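Local atomic coordinates of monosaccharide-transporting ATPase (PDB entry 5DTE), a protein that probably serves as the periplasmic sugar-binding component of an ABC transporter and binds beta-D-allopyranose. Residues A[225-236]-A[258-267]. Sequence-based numbering, arbitrary orientation.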
ATOM      1  N   ASP A 225      -7.478   0.663  -2.212  1.00 29.96           N
ATOM      2  CA  ASP A 225      -8.273   0.965  -3.363  1.00 29.84           C
ATOM      3  C   ASP A 225      -9.176  -0.172  -3.832  1.00 23.22           C
ATOM      4  O   ASP A 225     -10.282   0.084  -4.313  1.00 19.07           O
ATOM      5  CB  ASP A 225      -7.367   1.390  -4.499  1.00 36.05           C
ATOM      6  CG  ASP A 225      -7.451   2.862  -4.746  1.00 32.99           C
ATOM      7  OD1 ASP A 225      -8.293   3.501  -4.074  1.00 27.84           O
ATOM      8  OD2 ASP A 225      -6.715   3.375  -5.610  1.00 33.14           O
ATOM      9  N   ASN A 226      -8.712  -1.418  -3.760  1.00 27.29           N
ATOM     10  CA  ASN A 226      -9.577  -2.541  -4.117  1.00 27.42           C
ATOM     11  C   ASN A 226     -10.799  -2.663  -3.202  1.00 28.30           C
ATOM     12  O   ASN A 226     -11.918  -2.784  -3.697  1.00 36.11           O
ATOM     13  CB  ASN A 226      -8.793  -3.859  -4.114  1.00 16.25           C
ATOM     14  CG  ASN A 226      -7.934  -4.017  -5.337  1.00 16.81           C
ATOM     15  OD1 ASN A 226      -8.251  -3.469  -6.389  1.00 21.15           O
ATOM     16  ND2 ASN A 226      -6.836  -4.759  -5.212  1.00 22.81           N
ATOM     17  N   MET A 227     -10.601  -2.629  -1.883  1.00 13.82           N
ATOM     18  CA  MET A 227     -11.739  -2.774  -0.967  1.00 20.50           C
ATOM     19  C   MET A 227     -12.737  -1.590  -1.087  1.00 30.56           C
ATOM     20  O   MET A 227     -13.942  -1.752  -0.842  1.00 20.25           O
ATOM     21  CB  MET A 227     -11.250  -2.930   0.478  1.00 11.18           C
ATOM     22  CG  MET A 227     -10.312  -4.105   0.671  1.00 17.21           C
ATOM     23  SD  MET A 227      -9.784  -4.414   2.367  1.00 21.17           S
ATOM     24  CE  MET A 227      -8.682  -3.045   2.662  1.00 11.15           C
ATOM     25  N   ALA A 228     -12.237  -0.416  -1.476  1.00 21.67           N
ATOM     26  CA  ALA A 228     -13.089   0.750  -1.722  1.00 22.17           C
ATOM     27  C   ALA A 228     -14.052   0.502  -2.877  1.00 29.46           C
ATOM     28  O   ALA A 228     -15.222   0.881  -2.829  1.00 35.31           O
ATOM     29  CB  ALA A 228     -12.236   1.980  -2.009  1.00 21.89           C
ATOM     30  N   ILE A 229     -13.538  -0.135  -3.920  1.00 32.29           N
ATOM     31  CA  ILE A 229     -14.314  -0.476  -5.106  1.00 29.71           C
ATOM     32  C   ILE A 229     -15.370  -1.507  -4.780  1.00 22.64           C
ATOM     33  O   ILE A 229     -16.503  -1.429  -5.253  1.00 20.69           O
ATOM     34  CB  ILE A 229     -13.401  -1.014  -6.220  1.00 33.06           C
ATOM     35  CG1 ILE A 229     -12.448   0.097  -6.691  1.00 21.86           C
ATOM     36  CG2 ILE A 229     -14.226  -1.629  -7.363  1.00 34.17           C
ATOM     37  CD1 ILE A 229     -13.061   1.044  -7.681  1.00 11.52           C
ATOM     38  N   GLY A 230     -14.982  -2.483  -3.966  1.00 23.25           N
ATOM     39  CA  GLY A 230     -15.903  -3.514  -3.535  1.00 21.37           C
ATOM     40  C   GLY A 230     -16.979  -2.924  -2.650  1.00 26.33           C
ATOM     41  O   GLY A 230     -18.105  -3.411  -2.620  1.00 30.01           O
ATOM     42  N   ALA A 231     -16.625  -1.858  -1.939  1.00 25.97           N
ATOM     43  CA  ALA A 231     -17.520  -1.208  -0.996  1.00 11.17           C
ATOM     44  C   ALA A 231     -18.538  -0.318  -1.708  1.00 11.19           C
ATOM     45  O   ALA A 231     -19.709  -0.249  -1.312  1.00 11.19           O
ATOM     46  CB  ALA A 231     -16.721  -0.409  -0.008  1.00 11.11           C
ATOM     47  N   VAL A 232     -18.091   0.356  -2.761  1.00 15.62           N
ATOM     48  CA  VAL A 232     -18.997   1.163  -3.576  1.00 22.12           C
ATOM     49  C   VAL A 232     -20.087   0.300  -4.221  1.00 25.52           C
ATOM     50  O   VAL A 232     -21.260   0.657  -4.198  1.00 38.48           O
ATOM     51  CB  VAL A 232     -18.241   1.932  -4.675  1.00 19.68           C
ATOM     52  CG1 VAL A 232     -19.218   2.622  -5.614  1.00 22.84           C
ATOM     53  CG2 VAL A 232     -17.296   2.939  -4.062  1.00 16.45           C
ATOM     54  N   THR A 233     -19.695  -0.841  -4.778  1.00 23.38           N
ATOM     55  CA  THR A 233     -20.636  -1.775  -5.404  1.00 26.36           C
ATOM     56  C   THR A 233     -21.740  -2.215  -4.452  1.00 26.08           C
ATOM     57  O   THR A 233     -22.888  -2.383  -4.857  1.00 28.42           O
ATOM     58  CB  THR A 233     -19.906  -3.020  -5.926  1.00 18.70           C
ATOM     59  OG1 THR A 233     -18.808  -2.598  -6.737  1.00 19.73           O
ATOM     60  CG2 THR A 233     -20.840  -3.888  -6.748  1.00 13.96           C
ATOM     61  N   ALA A 234     -21.376  -2.405  -3.188  1.00 19.81           N
ATOM     62  CA  ALA A 234     -22.346  -2.676  -2.149  1.00 11.35           C
ATOM     63  C   ALA A 234     -23.345  -1.524  -2.016  1.00 24.45           C
ATOM     64  O   ALA A 234     -24.555  -1.741  -2.157  1.00 30.38           O
ATOM     65  CB  ALA A 234     -21.654  -2.930  -0.831  1.00 11.28           C
ATOM     66  N   VAL A 235     -22.871  -0.299  -1.760  1.00 15.03           N
ATOM     67  CA  VAL A 235     -23.825   0.782  -1.526  1.00 12.01           C
ATOM     68  C   VAL A 235     -24.751   0.976  -2.756  1.00 29.26           C
ATOM     69  O   VAL A 235     -25.957   1.114  -2.584  1.00 23.87           O
ATOM     70  CB  VAL A 235     -23.132   2.123  -1.109  1.00 11.25           C
ATOM     71  CG1 VAL A 235     -22.163   1.880   0.020  1.00 11.18           C
ATOM     72  CG2 VAL A 235     -22.437   2.810  -2.263  1.00 12.90           C
ATOM     73  N   GLU A 236     -24.224   0.904  -3.980  1.00 32.14           N
ATOM     74  CA  GLU A 236     -25.062   1.061  -5.180  1.00 32.97           C
ATOM     75  C   GLU A 236     -26.020  -0.118  -5.386  1.00 27.40           C
ATOM     76  O   GLU A 236     -27.131   0.048  -5.912  1.00 17.51           O
ATOM     77  CB  GLU A 236     -24.188   1.251  -6.424  1.00 46.77           C
ATOM     78  CG  GLU A 236     -23.468   2.604  -6.468  1.00 57.34           C
ATOM     79  CD  GLU A 236     -22.788   2.885  -7.803  1.00 57.07           C
ATOM     80  OE1 GLU A 236     -22.239   1.936  -8.412  1.00 61.91           O
ATOM     81  OE2 GLU A 236     -22.810   4.059  -8.241  1.00 45.95           O
ATOM     82  N   TYR A 258     -13.667   6.456 -10.597  1.00 43.59           N
ATOM     83  CA  TYR A 258     -14.774   6.547  -9.648  1.00 28.62           C
ATOM     84  C   TYR A 258     -14.786   7.897  -8.929  1.00 22.56           C
ATOM     85  O   TYR A 258     -15.835   8.496  -8.724  1.00 20.28           O
ATOM     86  CB  TYR A 258     -14.701   5.421  -8.620  1.00 19.05           C
ATOM     87  CG  TYR A 258     -15.404   4.129  -9.000  1.00 27.01           C
ATOM     88  CD1 TYR A 258     -15.829   3.890 -10.304  1.00 33.31           C
ATOM     89  CD2 TYR A 258     -15.669   3.154  -8.030  1.00 22.85           C
ATOM     90  CE1 TYR A 258     -16.477   2.705 -10.634  1.00 35.00           C
ATOM     91  CE2 TYR A 258     -16.304   1.975  -8.350  1.00 19.92           C
ATOM     92  CZ  TYR A 258     -16.707   1.755  -9.651  1.00 31.68           C
ATOM     93  OH  TYR A 258     -17.348   0.583  -9.965  1.00 34.82           O
ATOM     94  N   VAL A 259     -13.612   8.372  -8.544  1.00 24.33           N
ATOM     95  CA  VAL A 259     -13.503   9.682  -7.919  1.00 23.68           C
ATOM     96  C   VAL A 259     -13.995  10.770  -8.859  1.00 25.41           C
ATOM     97  O   VAL A 259     -14.703  11.682  -8.434  1.00 29.92           O
ATOM     98  CB  VAL A 259     -12.063   9.981  -7.494  1.00 14.91           C
ATOM     99  CG1 VAL A 259     -11.912  11.433  -7.141  1.00  7.44           C
ATOM    100  CG2 VAL A 259     -11.666   9.077  -6.331  1.00  7.41           C
ATOM    101  N   LYS A 260     -13.635  10.658 -10.137  1.00 20.74           N
ATOM    102  CA  LYS A 260     -14.120  11.596 -11.147  1.00 24.35           C
ATOM    103  C   LYS A 260     -15.639  11.583 -11.234  1.00 26.53           C
ATOM    104  O   LYS A 260     -16.274  12.633 -11.221  1.00 27.23           O
ATOM    105  CB  LYS A 260     -13.537  11.279 -12.520  1.00 24.52           C
ATOM    106  CG  LYS A 260     -12.358  12.128 -12.918  1.00 25.56           C
ATOM    107  CD  LYS A 260     -11.639  11.496 -14.072  1.00 20.79           C
ATOM    108  CE  LYS A 260     -10.164  11.720 -13.962  1.00 14.40           C
ATOM    109  NZ  LYS A 260      -9.439  10.967 -15.030  1.00 17.44           N
ATOM    110  N   GLN A 261     -16.216  10.387 -11.318  1.00 23.97           N
ATOM    111  CA  GLN A 261     -17.657  10.244 -11.492  1.00 20.17           C
ATOM    112  C   GLN A 261     -18.448  10.603 -10.225  1.00 28.14           C
ATOM    113  O   GLN A 261     -19.663  10.828 -10.281  1.00 27.07           O
ATOM    114  CB  GLN A 261     -18.004   8.820 -11.922  1.00 19.32           C
ATOM    115  CG  GLN A 261     -17.150   8.250 -13.048  1.00 27.49           C
ATOM    116  CD  GLN A 261     -17.426   6.762 -13.275  1.00 38.39           C
ATOM    117  OE1 GLN A 261     -16.531   5.998 -13.651  1.00 40.74           O
ATOM    118  NE2 GLN A 261     -18.676   6.349 -13.048  1.00 32.72           N
ATOM    119  N   GLY A 262     -17.757  10.662  -9.089  1.00 32.27           N
ATOM    120  CA  GLY A 262     -18.401  10.935  -7.815  1.00 25.51           C
ATOM    121  C   GLY A 262     -18.747   9.675  -7.031  1.00 30.50           C
ATOM    122  O   GLY A 262     -19.203   9.754  -5.889  1.00 34.84           O
ATOM    123  N   LYS A 263     -18.535   8.507  -7.640  1.00 32.28           N
ATOM    124  CA  LYS A 263     -18.808   7.229  -6.981  1.00 29.21           C
ATOM    125  C   LYS A 263     -17.953   7.071  -5.709  1.00 44.61           C
ATOM    126  O   LYS A 263     -18.346   6.374  -4.762  1.00 45.08           O
ATOM    127  CB  LYS A 263     -18.548   6.063  -7.937  1.00 21.06           C
ATOM    128  CG  LYS A 263     -19.482   5.970  -9.146  1.00 30.91           C
ATOM    129  CD  LYS A 263     -19.404   4.580  -9.815  1.00 37.99           C
ATOM    130  CE  LYS A 263     -20.320   4.451 -11.033  1.00 43.56           C
ATOM    131  NZ  LYS A 263     -21.780   4.655 -10.748  1.00 44.35           N
ATOM    132  N   MET A 264     -16.787   7.723  -5.702  1.00 43.91           N
ATOM    133  CA  MET A 264     -15.909   7.783  -4.532  1.00 34.57           C
ATOM    134  C   MET A 264     -15.619   9.210  -4.077  1.00 26.81           C
ATOM    135  O   MET A 264     -15.649  10.148  -4.868  1.00 31.67           O
ATOM    136  CB  MET A 264     -14.582   7.090  -4.810  1.00 35.63           C
ATOM    137  CG  MET A 264     -14.621   5.579  -4.749  1.00 31.51           C
ATOM    138  SD  MET A 264     -12.945   5.041  -4.420  1.00 36.39           S
ATOM    139  CE  MET A 264     -12.924   3.551  -5.386  1.00 13.43           C
ATOM    140  N   GLN A 265     -15.322   9.363  -2.792  1.00 21.88           N
ATOM    141  CA  GLN A 265     -14.978  10.658  -2.239  1.00  7.40           C
ATOM    142  C   GLN A 265     -13.522  10.981  -2.513  1.00 13.26           C
ATOM    143  O   GLN A 265     -13.199  12.026  -3.077  1.00 18.07           O
ATOM    144  CB  GLN A 265     -15.238  10.691  -0.745  1.00 19.60           C
ATOM    145  CG  GLN A 265     -14.575  11.871  -0.069  1.00 23.63           C
ATOM    146  CD  GLN A 265     -15.140  13.191  -0.547  1.00 21.82           C
ATOM    147  OE1 GLN A 265     -16.325  13.288  -0.898  1.00 16.29           O
ATOM    148  NE2 GLN A 265     -14.296  14.218  -0.565  1.00 21.72           N
ATOM    149  N   ASN A 266     -12.647  10.069  -2.109  1.00 16.04           N
ATOM    150  CA  ASN A 266     -11.225  10.222  -2.341  1.00 13.05           C
ATOM    151  C   ASN A 266     -10.495   8.898  -2.313  1.00 17.38           C
ATOM    152  O   ASN A 266     -11.011   7.903  -1.807  1.00 23.79           O
ATOM    153  CB  ASN A 266     -10.621  11.141  -1.291  1.00 16.80           C
ATOM    154  CG  ASN A 266     -10.438  10.448   0.039  1.00 32.61           C
ATOM    155  OD1 ASN A 266      -9.411   9.802   0.287  1.00 43.93           O
ATOM    156  ND2 ASN A 266     -11.434  10.570   0.904  1.00 33.37           N
ATOM    157  N   THR A 267      -9.282   8.905  -2.854  1.00 21.43           N
ATOM    158  CA  THR A 267      -8.302   7.843  -2.629  1.00  9.66           C
ATOM    159  C   THR A 267      -6.995   8.558  -2.420  1.00  7.21           C
ATOM    160  O   THR A 267      -6.913   9.751  -2.714  1.00  7.29           O
ATOM    161  CB  THR A 267      -8.204   6.868  -3.806  1.00 19.01           C
ATOM    162  OG1 THR A 267      -7.498   5.692  -3.399  1.00 36.72           O
ATOM    163  CG2 THR A 267      -7.478   7.506  -4.965  1.00 10.06           C
TER
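Ile-229, Val-232 and Ala-228 of helix 225-237 pack against Tyr-258 and Met-264, which belong to the end of helix 253-261 and the loop after it. The methyl CD1 of Ile-229 touches two partners: it approaches the CD2/CE2 side of the Tyr-258 ring obliquely and also meets Met-264 CE. Ala-228 CB meets the same Met-264 CE at 3.8 Å. Val-232 spreads its two methyls. CG1, anti to the backbone N (chi1 173°), approaches Tyr-258 CE2 at 4.0 Å. CG2 rests on Met-264 CG at 3.8 Å and near the carbonyl O of Lys-263. Within the second segment, Lys-263 CD lies over one face of the Tyr-258 ring, offset toward its rim.

A salt bridge joins the segments near the C-terminal end of helix 225-237. Lys-263 NZ donates to Glu-236 OE2 at 2.8 Å and uses the syn lone pair of that oxygen. Beyond CG the Lys-263 chain is extended, then bends at its last torsion (chi4 -60°) and brings the ammonium to the carboxylate.

At the N-terminal end of helix 225-237, Thr-267 OG1 donates to Asp-225 OD1. The modelled separation is very short, so its exact length is doubtful. The other oxygen, Asp-225 OD2, accepts from Ile-252 N. The buried carboxylate therefore ties the helix start to strand 267-269 and to the segment leading into helix 253-261.

Gly-262, with positive phi, ends helix 253-261, and Met-264 N returns to Tyr-258 O at 3.3 Å. The chain then runs back along helix 225-237 toward the sugar. The side chain of Asp-225 is about 6 Å from the bound beta-D-allopyranose, and Asp-225 follows the pocket residue Asn-224. Helix 225-237 thus packs on the C-terminal end of helix 253-261 and the chain after it, within one alpha/beta lobe of a type I periplasmic binding protein, its Asp-225 end near the sugar pocket.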